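Local structure of glucose-6-phosphate dehydrogenase (Trypanosoma cruzi, 5AQ1) at residues S153-V156 with G157-G161; L177-E180 with K181-R185; P199-N202 with E203-F207; D186-T189 with S190-L193. The protein catalyses the NADP-dependent oxidation of glucose 6-phosphate, the first step of the pentose phosphate pathway, thereby supplying NADPH. One frame throughout, in Å; residues are numbered along the deposited sequence.

All four contacts are local and belong to two consecutive beta-alpha-beta units of the dinucleotide-binding domain. Interactions 1 and 4 are first turns of helices 155-165 and 187-197, both partly buried: the former is chiefly apolar with a sulfur over a ring, the latter polar with a side-chain cap. Interaction 2 is the buried one, closest to the centre of the chain, where strand 175-179 ends and meets both coenzyme and sugar phosphate. Interaction 3 lies nearer the surface, about 13 Å from interaction 2 between centres, and leads into the neighbouring strand 206-208. Interactions 1, 3 and 4 each touch interaction 2, whereas 3 and 4 do not touch each other.

Interaction 1: S153-V156 with G157-G161; sequences SVFV and GVCRG
Val154, Phe155 and Val156 each offer a carbonyl oxygen to the amide four residues on, so the first turn of helix 155-165 is built by bonds such as Cys159 N to Phe155 O at 3.0 Å. This helix links strands 143-148 and 175-179 in a beta-alpha-beta unit of the Rossmann-type domain, and its start lies beside the coenzyme, which Val154 touches. Along one flank Val154 and Val158 meet through their CG2 methyls at 4.1 Å, two beta-branched side chains whose short bulk stays close to the backbone. Val158 continues inward onto Leu148 and Leu150. The next pair is a sulfur-aromatic contact. Phe155 holds CG anti to its backbone N (chi1 178°), which carries the ring to the side on which Cys159 lies one turn on, while Cys159 turns SG back towards the first turn. The sulfur sits over one ring face, displaced towards the rim, at 3.7 Å from the ring centroid and 20° off its normal. CZ of Phe155 is the ring atom nearest to SG, at 3.5 Å. A compact, polarisable thiol suits this buried place, where both residues also pack on Leu148 and on Leu197 of helix 187-197. On the outer flank the chemistry changes: Val156 and the exposed Arg160 run side by side in the same direction. The arginine chain is extended from CG to NE, which keeps its guanidinium at the level of the valine. There CG1 of Val156 covers one face of the guanidinium off-centre, 3.7 Å from Arg160 NE.

Interaction 2: L177-E180 with K181-R185; sequences LIVE and KPFGR. With NDP (NADPH dihydro-nicotinamide-adenine-dinucleotide phosphate), chain G; BG6 (6-O-phosphono-beta-D-glucopyranose), chain F.
Val179 and Phe183 form the tightly packed part of this turn, in which the end of strand 175-179 in the Rossmann-type domain passes into the Glu-Lys-Pro-Phe-Gly peptide characteristic of glucose-6-phosphate dehydrogenases. CG2 of Val179 comes up to the edge of the Phe183 ring, 3.7 Å from CE1, and the two side chains cross at about a right angle. One face of the same ring lies over Lys181 CA, so the phenylalanine folds back on its own turn; Phe155 and Arg208 enclose the valine from beyond. The peptide bond before Pro182 is cis and puts a sharp bend in the chain between Lys181 and Phe183, and Gly184 follows with a positive phi of 74°, easily reached without a CB.

The other side of the turn is more loosely joined, by water and ligands. A water accepts from Lys181 N at 2.8 Å and donates to Glu180 OE1, also at 2.8 Å. The second carboxylate oxygen, OE2, is held by the hydroxyls of Tyr147 and Tyr442, which together with the water pin the buried group beside the nicotinamide. The ribose hydroxyl O2D of NADPH donates to Lys181 O at 2.7 Å, gripping the backbone itself. Lys181 runs extended as far as CE and then bends (chi4 81°), swinging NZ towards the sugar. NZ, also bonded to Asp268 O, donates to the sugar hydroxyl O2 of BG6 over 3.1 Å. Beyond it, C4N of NADPH and C1 of the sugar, between which this family transfers hydride, face each other, and with the coenzyme already reduced C4N lies 3.9 Å from C1.

Interaction 3: P199-N202 with E203-F207; sequences PLFN and ERQVF
Asn202 O is gripped by two amides of the segment that follows: Gln205 N donates to it over 3.0 Å, and Val206 N adds a weak bond at 3.5 Å. The stronger donor stands well above the carbonyl plane, about 63° out of it, so no lone pair is met squarely. Glu203 and Arg204 have helical backbone angles, which makes 202-205 a type I turn. Its side-chain counterpart runs the other way: Gln205 OE1 accepts from Asn202 N at 3.0 Å, with the N-H pointing fairly straight at it (156°). The glutamine has CG anti to its carbonyl carbon (chi1 -62°) and is extended beyond it, just long enough to reach back over the turn. Glutamine suits the place because its neutral amide oxygen can serve an amide without bringing a charge to the buried Phe201. That same OE1 meets the Phe201 ring at its edge and in its plane, 3.7 Å from CD1. Deeper in, Phe201 CB packs on Val206 CG2 at 3.9 Å, while the ring reaches Leu177 and Cys159 beneath. On the outer side Asn202 and Arg204 lie alongside each other, pointing the same way, both exposed. Glu203 turns elsewhere, forming a salt bridge with Arg208 and accepting from Val460 N. With its amide-to-side-chain bond the turn recalls one half of a capping box; as a whole it is a type I turn in the connection from helix 187-197 to strand 206-208, the edge strand of the Rossmann-type sheet within this chain.

Interaction 4: D186-T189 with S190-L193; sequences DTET and SEQL
Asp186 and Ser190 are joined by the first backbone bond of helix 187-197, Ser190 N to Asp186 O at 3.1 Å, and Asp186 is the N-cap of that helix. Similar bonds follow in step, down to Leu193 N on Thr189 O at 3.2 Å. The cap itself rests on one oxygen: Asp186 OD1 accepts from Thr189 N at 2.8 Å, nearly along its C-O axis. The hydroxyl OG1 of Thr189 donates to the same OD1, coming from above the carboxylate plane. The chi1 of Thr189, 50°, sets OG1 between the backbone N and the carbonyl carbon, facing the cap. A carboxylate suits this end, where the N-H groups of the first turn point towards it and would probably stabilise its negative charge. Further out, Arg185 N donates to Thr189 OG1, and His475 NE2 binds Asp186 OD2, so the cap is steadied from both the preceding loop and helix 460-479. Ser190 is small enough to lie buried against Leu463 and Trp467 of that helix, and its OG ties back to Phe183 O. On the outer face Glu188 and Glu191 run side by side in the same direction, with OE1 of Glu188 3.7 Å from OE1 of Glu191.

Interaction 1: S153-V156 with G157-G161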
# COMPACT_ATOMS: atom_id res chain seq x y z
N SER B 153 -22.83 -22.05 -39.79
CA SER B 153 -24.11 -22.32 -40.45
C SER B 153 -24.74 -23.67 -40.07
O SER B 153 -25.95 -23.77 -39.95
CB SER B 153 -23.96 -22.23 -41.97
OG SER B 153 -22.96 -23.12 -42.44
N VAL B 154 -23.91 -24.69 -39.88
CA VAL B 154 -24.41 -26.04 -39.56
C VAL B 154 -24.39 -26.38 -38.07
O VAL B 154 -24.84 -27.46 -37.68
CB VAL B 154 -23.63 -27.14 -40.32
CG1 VAL B 154 -23.55 -26.82 -41.81
CG2 VAL B 154 -22.24 -27.34 -39.74
N PHE B 155 -23.89 -25.47 -37.24
CA PHE B 155 -23.63 -25.74 -35.82
C PHE B 155 -24.81 -26.32 -35.05
O PHE B 155 -24.69 -27.38 -34.43
CB PHE B 155 -23.14 -24.48 -35.12
CG PHE B 155 -22.89 -24.66 -33.65
CD1 PHE B 155 -21.81 -25.39 -33.21
CD2 PHE B 155 -23.76 -24.11 -32.71
CE1 PHE B 155 -21.58 -25.57 -31.86
CE2 PHE B 155 -23.54 -24.28 -31.35
CZ PHE B 155 -22.44 -25.01 -30.93
N VAL B 156 -25.94 -25.62 -35.06
CA VAL B 156 -27.09 -25.99 -34.23
C VAL B 156 -27.68 -27.34 -34.67
O VAL B 156 -28.03 -28.16 -33.83
CB VAL B 156 -28.18 -24.90 -34.24
CG1 VAL B 156 -29.40 -25.34 -33.44
CG2 VAL B 156 -27.64 -23.59 -33.69
N GLY B 157 -27.77 -27.55 -35.98
CA GLY B 157 -28.25 -28.81 -36.55
C GLY B 157 -27.43 -30.01 -36.11
O GLY B 157 -27.98 -31.07 -35.82
N VAL B 158 -26.11 -29.83 -36.06
CA VAL B 158 -25.20 -30.89 -35.62
C VAL B 158 -25.35 -31.16 -34.13
O VAL B 158 -25.34 -32.32 -33.71
CB VAL B 158 -23.73 -30.54 -35.93
CG1 VAL B 158 -22.78 -31.55 -35.30
CG2 VAL B 158 -23.52 -30.51 -37.44
N CYS B 159 -25.49 -30.10 -33.35
CA CYS B 159 -25.73 -30.24 -31.91
C CYS B 159 -27.04 -30.98 -31.63
O CYS B 159 -27.11 -31.80 -30.72
CB CYS B 159 -25.73 -28.86 -31.24
SG CYS B 159 -24.11 -28.05 -31.20
N ARG B 160 -28.08 -30.69 -32.41
CA ARG B 160 -29.37 -31.37 -32.25
C ARG B 160 -29.29 -32.85 -32.60
O ARG B 160 -29.85 -33.68 -31.89
CB ARG B 160 -30.45 -30.68 -33.09
CG ARG B 160 -30.98 -29.41 -32.46
CD ARG B 160 -32.03 -28.72 -33.32
NE ARG B 160 -32.36 -27.41 -32.75
CZ ARG B 160 -32.98 -26.43 -33.40
NH1 ARG B 160 -33.35 -26.57 -34.67
NH2 ARG B 160 -33.22 -25.28 -32.77
N GLY B 161 -28.61 -33.17 -33.69
CA GLY B 161 -28.42 -34.56 -34.12
C GLY B 161 -27.64 -35.38 -33.12
O GLY B 161 -28.01 -36.51 -32.81

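Interaction 2: L177-E180 with K181-R185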
# COMPACT_ATOMS: atom_id res chain seq x y z
N LEU B 177 -18.38 -31.68 -25.67
CA LEU B 177 -18.44 -31.00 -26.95
C LEU B 177 -17.40 -29.90 -27.00
O LEU B 177 -17.45 -28.96 -26.21
CB LEU B 177 -19.82 -30.35 -27.15
CG LEU B 177 -20.96 -31.18 -27.76
CD1 LEU B 177 -20.82 -31.23 -29.28
CD2 LEU B 177 -21.02 -32.58 -27.17
N ILE B 178 -16.45 -30.01 -27.92
CA ILE B 178 -15.54 -28.92 -28.20
C ILE B 178 -16.10 -28.13 -29.39
O ILE B 178 -16.32 -28.70 -30.47
CB ILE B 178 -14.10 -29.41 -28.47
CG1 ILE B 178 -13.51 -30.00 -27.19
CG2 ILE B 178 -13.23 -28.27 -28.96
CD1 ILE B 178 -12.23 -30.79 -27.40
N VAL B 179 -16.33 -26.84 -29.18
CA VAL B 179 -16.96 -25.98 -30.18
C VAL B 179 -16.09 -24.75 -30.47
O VAL B 179 -15.41 -24.26 -29.58
CB VAL B 179 -18.38 -25.57 -29.75
CG1 VAL B 179 -19.24 -26.80 -29.51
CG2 VAL B 179 -18.36 -24.72 -28.49
N GLU B 180 -16.14 -24.28 -31.71
CA GLU B 180 -15.26 -23.20 -32.17
C GLU B 180 -16.03 -21.91 -32.46
O GLU B 180 -17.23 -21.94 -32.71
CB GLU B 180 -14.52 -23.64 -33.43
CG GLU B 180 -13.45 -24.70 -33.21
CD GLU B 180 -12.11 -24.14 -32.74
OE1 GLU B 180 -11.84 -22.93 -32.93
OE2 GLU B 180 -11.31 -24.93 -32.20
N LYS B 181 -15.31 -20.79 -32.43
CA LYS B 181 -15.88 -19.48 -32.77
C LYS B 181 -16.08 -19.42 -34.29
O LYS B 181 -15.49 -20.22 -35.01
CB LYS B 181 -14.97 -18.36 -32.25
CG LYS B 181 -13.71 -18.10 -33.06
CD LYS B 181 -12.86 -17.04 -32.37
CE LYS B 181 -11.57 -16.76 -33.13
NZ LYS B 181 -11.75 -15.84 -34.29
N PRO B 182 -16.88 -18.49 -34.81
CA PRO B 182 -17.58 -17.44 -34.05
C PRO B 182 -18.76 -17.94 -33.23
O PRO B 182 -19.44 -18.89 -33.64
CB PRO B 182 -18.08 -16.51 -35.16
CG PRO B 182 -18.31 -17.41 -36.32
CD PRO B 182 -17.22 -18.45 -36.24
N PHE B 183 -19.00 -17.30 -32.09
CA PHE B 183 -20.19 -17.55 -31.28
C PHE B 183 -21.12 -16.35 -31.42
O PHE B 183 -21.16 -15.47 -30.55
CB PHE B 183 -19.81 -17.77 -29.81
CG PHE B 183 -18.80 -18.85 -29.60
CD1 PHE B 183 -19.16 -20.19 -29.70
CD2 PHE B 183 -17.48 -18.54 -29.30
CE1 PHE B 183 -18.22 -21.19 -29.50
CE2 PHE B 183 -16.54 -19.54 -29.11
CZ PHE B 183 -16.91 -20.86 -29.21
N GLY B 184 -21.84 -16.30 -32.53
CA GLY B 184 -22.62 -15.12 -32.90
C GLY B 184 -21.72 -13.99 -33.39
O GLY B 184 -20.51 -14.17 -33.58
N ARG B 185 -22.34 -12.83 -33.61
CA ARG B 185 -21.62 -11.62 -34.05
C ARG B 185 -21.92 -10.39 -33.18
O ARG B 185 -21.39 -9.31 -33.43
CB ARG B 185 -21.90 -11.33 -35.54
CG ARG B 185 -23.33 -11.58 -35.98
CD ARG B 185 -23.53 -11.31 -37.47
NE ARG B 185 -23.45 -9.88 -37.76
CZ ARG B 185 -22.41 -9.27 -38.34
NH1 ARG B 185 -21.34 -9.95 -38.71
NH2 ARG B 185 -22.46 -7.95 -38.54
PA NDP G . -13.82 -25.01 -43.36
O1A NDP G . -14.37 -23.91 -44.23
O2A NDP G . -12.50 -25.66 -43.72
O5B NDP G . -14.98 -26.12 -43.22
C5B NDP G . -14.75 -27.28 -42.43
C4B NDP G . -15.43 -28.49 -43.06
O4B NDP G . -16.84 -28.34 -42.91
C3B NDP G . -15.16 -28.68 -44.55
O3B NDP G . -14.09 -29.59 -44.82
C2B NDP G . -16.47 -29.21 -45.08
O2B NDP G . -16.46 -30.64 -45.04
C1B NDP G . -17.52 -28.69 -44.12
N9A NDP G . -18.22 -27.52 -44.72
C8A NDP G . -17.66 -26.42 -45.26
N7A NDP G . -18.61 -25.57 -45.72
C5A NDP G . -19.81 -26.14 -45.47
C6A NDP G . -21.23 -25.78 -45.69
N6A NDP G . -21.56 -24.61 -46.29
N1A NDP G . -22.18 -26.66 -45.27
C2A NDP G . -21.86 -27.83 -44.67
N3A NDP G . -20.59 -28.21 -44.44
C4A NDP G . -19.55 -27.42 -44.81
O3 NDP G . -13.78 -24.51 -41.83
PN NDP G . -12.42 -24.41 -40.96
O1N NDP G . -11.81 -25.78 -40.79
O2N NDP G . -11.59 -23.28 -41.53
O5D NDP G . -13.00 -23.95 -39.54
C5D NDP G . -13.83 -24.80 -38.75
C4D NDP G . -14.38 -24.02 -37.56
O4D NDP G . -13.29 -23.55 -36.75
C3D NDP G . -15.15 -22.79 -38.01
O3D NDP G . -16.31 -22.61 -37.20
C2D NDP G . -14.18 -21.64 -37.83
O2D NDP G . -14.86 -20.40 -37.59
C1D NDP G . -13.32 -22.12 -36.66
N1N NDP G . -11.98 -21.51 -36.69
C2N NDP G . -11.03 -22.00 -37.51
C3N NDP G . -9.75 -21.44 -37.57
C7N NDP G . -8.71 -22.00 -38.49
O7N NDP G . -7.54 -21.99 -38.13
N7N NDP G . -9.05 -22.50 -39.68
C4N NDP G . -9.39 -20.26 -36.70
C5N NDP G . -10.50 -19.83 -35.86
C6N NDP G . -11.74 -20.47 -35.89
P2B NDP G . -17.41 -31.55 -45.96
O1X NDP G . -17.80 -30.70 -47.14
O2X NDP G . -16.48 -32.70 -46.30
O3X NDP G . -18.57 -31.92 -45.06
C1 BG6 F . -7.88 -16.95 -35.25
C2 BG6 F . -8.41 -15.75 -36.03
O1 BG6 F . -8.75 -17.25 -34.15
O5 BG6 F . -6.57 -16.66 -34.75
C3 BG6 F . -7.45 -15.41 -37.16
O2 BG6 F . -9.71 -16.03 -36.56
C4 BG6 F . -6.08 -15.16 -36.56
O3 BG6 F . -7.88 -14.26 -37.89
C5 BG6 F . -5.62 -16.39 -35.79
O4 BG6 F . -5.15 -14.83 -37.60
C6 BG6 F . -4.23 -16.19 -35.19
O6 BG6 F . -3.90 -17.28 -34.32
P BG6 F . -2.38 -17.49 -33.84
O1P BG6 F . -1.98 -16.17 -33.23
O2P BG6 F . -2.45 -18.60 -32.83
O3P BG6 F . -1.65 -17.84 -35.12
O HOH W 1 -12.81 -21.06 -31.16

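Interaction 3: P199-N202 with E203-F207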
# COMPACT_ATOMS: atom_id res chain seq x y z
N PRO B 199 -31.17 -26.65 -24.04
CA PRO B 199 -31.87 -27.93 -23.87
C PRO B 199 -31.14 -29.17 -24.42
O PRO B 199 -31.54 -30.29 -24.11
CB PRO B 199 -33.18 -27.72 -24.63
CG PRO B 199 -32.83 -26.74 -25.70
CD PRO B 199 -31.81 -25.82 -25.08
N LEU B 200 -30.10 -28.96 -25.23
CA LEU B 200 -29.37 -30.07 -25.86
C LEU B 200 -28.24 -30.62 -25.00
O LEU B 200 -28.02 -31.83 -24.96
CB LEU B 200 -28.80 -29.62 -27.21
CG LEU B 200 -29.76 -28.92 -28.17
CD1 LEU B 200 -29.01 -28.51 -29.43
CD2 LEU B 200 -30.95 -29.80 -28.51
N PHE B 201 -27.52 -29.72 -24.32
CA PHE B 201 -26.36 -30.09 -23.51
C PHE B 201 -26.30 -29.28 -22.21
O PHE B 201 -26.75 -28.14 -22.17
CB PHE B 201 -25.06 -29.83 -24.28
CG PHE B 201 -24.92 -30.64 -25.53
CD1 PHE B 201 -24.49 -31.95 -25.47
CD2 PHE B 201 -25.22 -30.09 -26.77
CE1 PHE B 201 -24.36 -32.71 -26.62
CE2 PHE B 201 -25.09 -30.84 -27.92
CZ PHE B 201 -24.66 -32.15 -27.85
N ASN B 202 -25.74 -29.88 -21.17
CA ASN B 202 -25.40 -29.15 -19.95
C ASN B 202 -24.19 -28.28 -20.20
O ASN B 202 -23.37 -28.59 -21.07
CB ASN B 202 -25.08 -30.11 -18.81
CG ASN B 202 -26.26 -30.97 -18.38
OD1 ASN B 202 -26.05 -31.97 -17.71
ND2 ASN B 202 -27.48 -30.60 -18.76
N GLU B 203 -24.06 -27.21 -19.43
CA GLU B 203 -22.90 -26.32 -19.56
C GLU B 203 -21.60 -27.04 -19.22
O GLU B 203 -20.55 -26.72 -19.77
CB GLU B 203 -23.09 -25.09 -18.66
CG GLU B 203 -22.00 -24.03 -18.77
CD GLU B 203 -21.92 -23.36 -20.13
OE1 GLU B 203 -22.82 -23.55 -20.98
OE2 GLU B 203 -20.95 -22.61 -20.35
N ARG B 204 -21.68 -28.01 -18.31
CA ARG B 204 -20.55 -28.87 -17.97
C ARG B 204 -20.00 -29.64 -19.18
O ARG B 204 -18.80 -29.89 -19.27
CB ARG B 204 -20.95 -29.86 -16.88
CG ARG B 204 -21.02 -29.26 -15.49
CD ARG B 204 -21.16 -30.35 -14.44
NE ARG B 204 -22.19 -31.34 -14.78
CZ ARG B 204 -23.50 -31.18 -14.60
NH1 ARG B 204 -24.00 -30.06 -14.07
NH2 ARG B 204 -24.33 -32.16 -14.95
N GLN B 205 -20.88 -30.00 -20.11
CA GLN B 205 -20.49 -30.78 -21.29
C GLN B 205 -19.92 -29.94 -22.43
O GLN B 205 -19.26 -30.47 -23.31
CB GLN B 205 -21.70 -31.56 -21.82
CG GLN B 205 -22.25 -32.57 -20.84
CD GLN B 205 -23.52 -33.23 -21.34
OE1 GLN B 205 -24.45 -32.56 -21.78
NE2 GLN B 205 -23.56 -34.56 -21.28
N VAL B 206 -20.18 -28.63 -22.42
CA VAL B 206 -19.73 -27.76 -23.50
C VAL B 206 -18.38 -27.12 -23.18
O VAL B 206 -18.18 -26.54 -22.12
CB VAL B 206 -20.76 -26.65 -23.79
CG1 VAL B 206 -20.27 -25.74 -24.92
CG2 VAL B 206 -22.11 -27.26 -24.16
N PHE B 207 -17.46 -27.23 -24.14
CA PHE B 207 -16.11 -26.70 -24.02
C PHE B 207 -15.85 -25.74 -25.17
O PHE B 207 -15.38 -26.14 -26.24
CB PHE B 207 -15.10 -27.85 -24.03
CG PHE B 207 -15.05 -28.62 -22.74
CD1 PHE B 207 -16.09 -29.45 -22.37
CD2 PHE B 207 -13.97 -28.49 -21.88
CE1 PHE B 207 -16.06 -30.14 -21.17
CE2 PHE B 207 -13.92 -29.18 -20.68
CZ PHE B 207 -14.97 -30.01 -20.33

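Interaction 4: D186-T189 with S190-L193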
# COMPACT_ATOMS: atom_id res chain seq x y z
N ASP B 186 -22.77 -10.55 -32.16
CA ASP B 186 -23.03 -9.50 -31.17
C ASP B 186 -23.72 -10.13 -29.95
O ASP B 186 -23.88 -11.36 -29.89
CB ASP B 186 -23.86 -8.35 -31.76
CG ASP B 186 -25.16 -8.82 -32.40
OD1 ASP B 186 -25.71 -9.87 -32.00
OD2 ASP B 186 -25.65 -8.12 -33.31
N THR B 187 -24.13 -9.31 -28.98
CA THR B 187 -24.78 -9.82 -27.77
C THR B 187 -26.04 -10.63 -28.08
O THR B 187 -26.22 -11.72 -27.53
CB THR B 187 -25.15 -8.67 -26.80
OG1 THR B 187 -24.06 -7.75 -26.69
CG2 THR B 187 -25.50 -9.22 -25.42
N GLU B 188 -26.89 -10.10 -28.95
CA GLU B 188 -28.18 -10.73 -29.27
C GLU B 188 -28.04 -12.06 -29.99
O GLU B 188 -28.63 -13.07 -29.58
CB GLU B 188 -29.08 -9.80 -30.10
CG GLU B 188 -29.58 -8.62 -29.31
CD GLU B 188 -30.47 -9.02 -28.14
OE1 GLU B 188 -30.95 -10.19 -28.08
OE2 GLU B 188 -30.70 -8.16 -27.26
N THR B 189 -27.27 -12.06 -31.08
CA THR B 189 -27.09 -13.27 -31.87
C THR B 189 -26.42 -14.39 -31.07
O THR B 189 -26.77 -15.56 -31.23
CB THR B 189 -26.25 -13.00 -33.12
OG1 THR B 189 -25.06 -12.30 -32.75
CG2 THR B 189 -27.04 -12.17 -34.12
N SER B 190 -25.48 -14.02 -30.21
CA SER B 190 -24.77 -14.98 -29.37
C SER B 190 -25.69 -15.56 -28.29
O SER B 190 -25.58 -16.74 -27.96
CB SER B 190 -23.55 -14.32 -28.72
OG SER B 190 -22.69 -15.28 -28.14
N GLU B 191 -26.58 -14.73 -27.75
CA GLU B 191 -27.53 -15.18 -26.74
C GLU B 191 -28.55 -16.17 -27.30
O GLU B 191 -28.87 -17.17 -26.65
CB GLU B 191 -28.27 -13.99 -26.13
CG GLU B 191 -29.12 -14.33 -24.91
CD GLU B 191 -29.86 -13.13 -24.37
OE1 GLU B 191 -30.59 -12.48 -25.14
OE2 GLU B 191 -29.72 -12.85 -23.16
N GLN B 192 -29.06 -15.90 -28.50
CA GLN B 192 -29.95 -16.84 -29.20
C GLN B 192 -29.28 -18.20 -29.37
O GLN B 192 -29.87 -19.23 -29.06
CB GLN B 192 -30.35 -16.29 -30.57
CG GLN B 192 -31.45 -15.25 -30.53
CD GLN B 192 -31.44 -14.31 -31.72
OE1 GLN B 192 -30.74 -14.55 -32.72
NE2 GLN B 192 -32.21 -13.22 -31.63
N LEU B 193 -28.04 -18.18 -29.84
CA LEU B 193 -27.25 -19.39 -30.06
C LEU B 193 -27.10 -20.21 -28.77
O LEU B 193 -27.25 -21.43 -28.79
CB LEU B 193 -25.86 -19.04 -30.62
CG LEU B 193 -25.50 -19.66 -31.96
CD1 LEU B 193 -26.39 -19.11 -33.07
CD2 LEU B 193 -24.03 -19.39 -32.27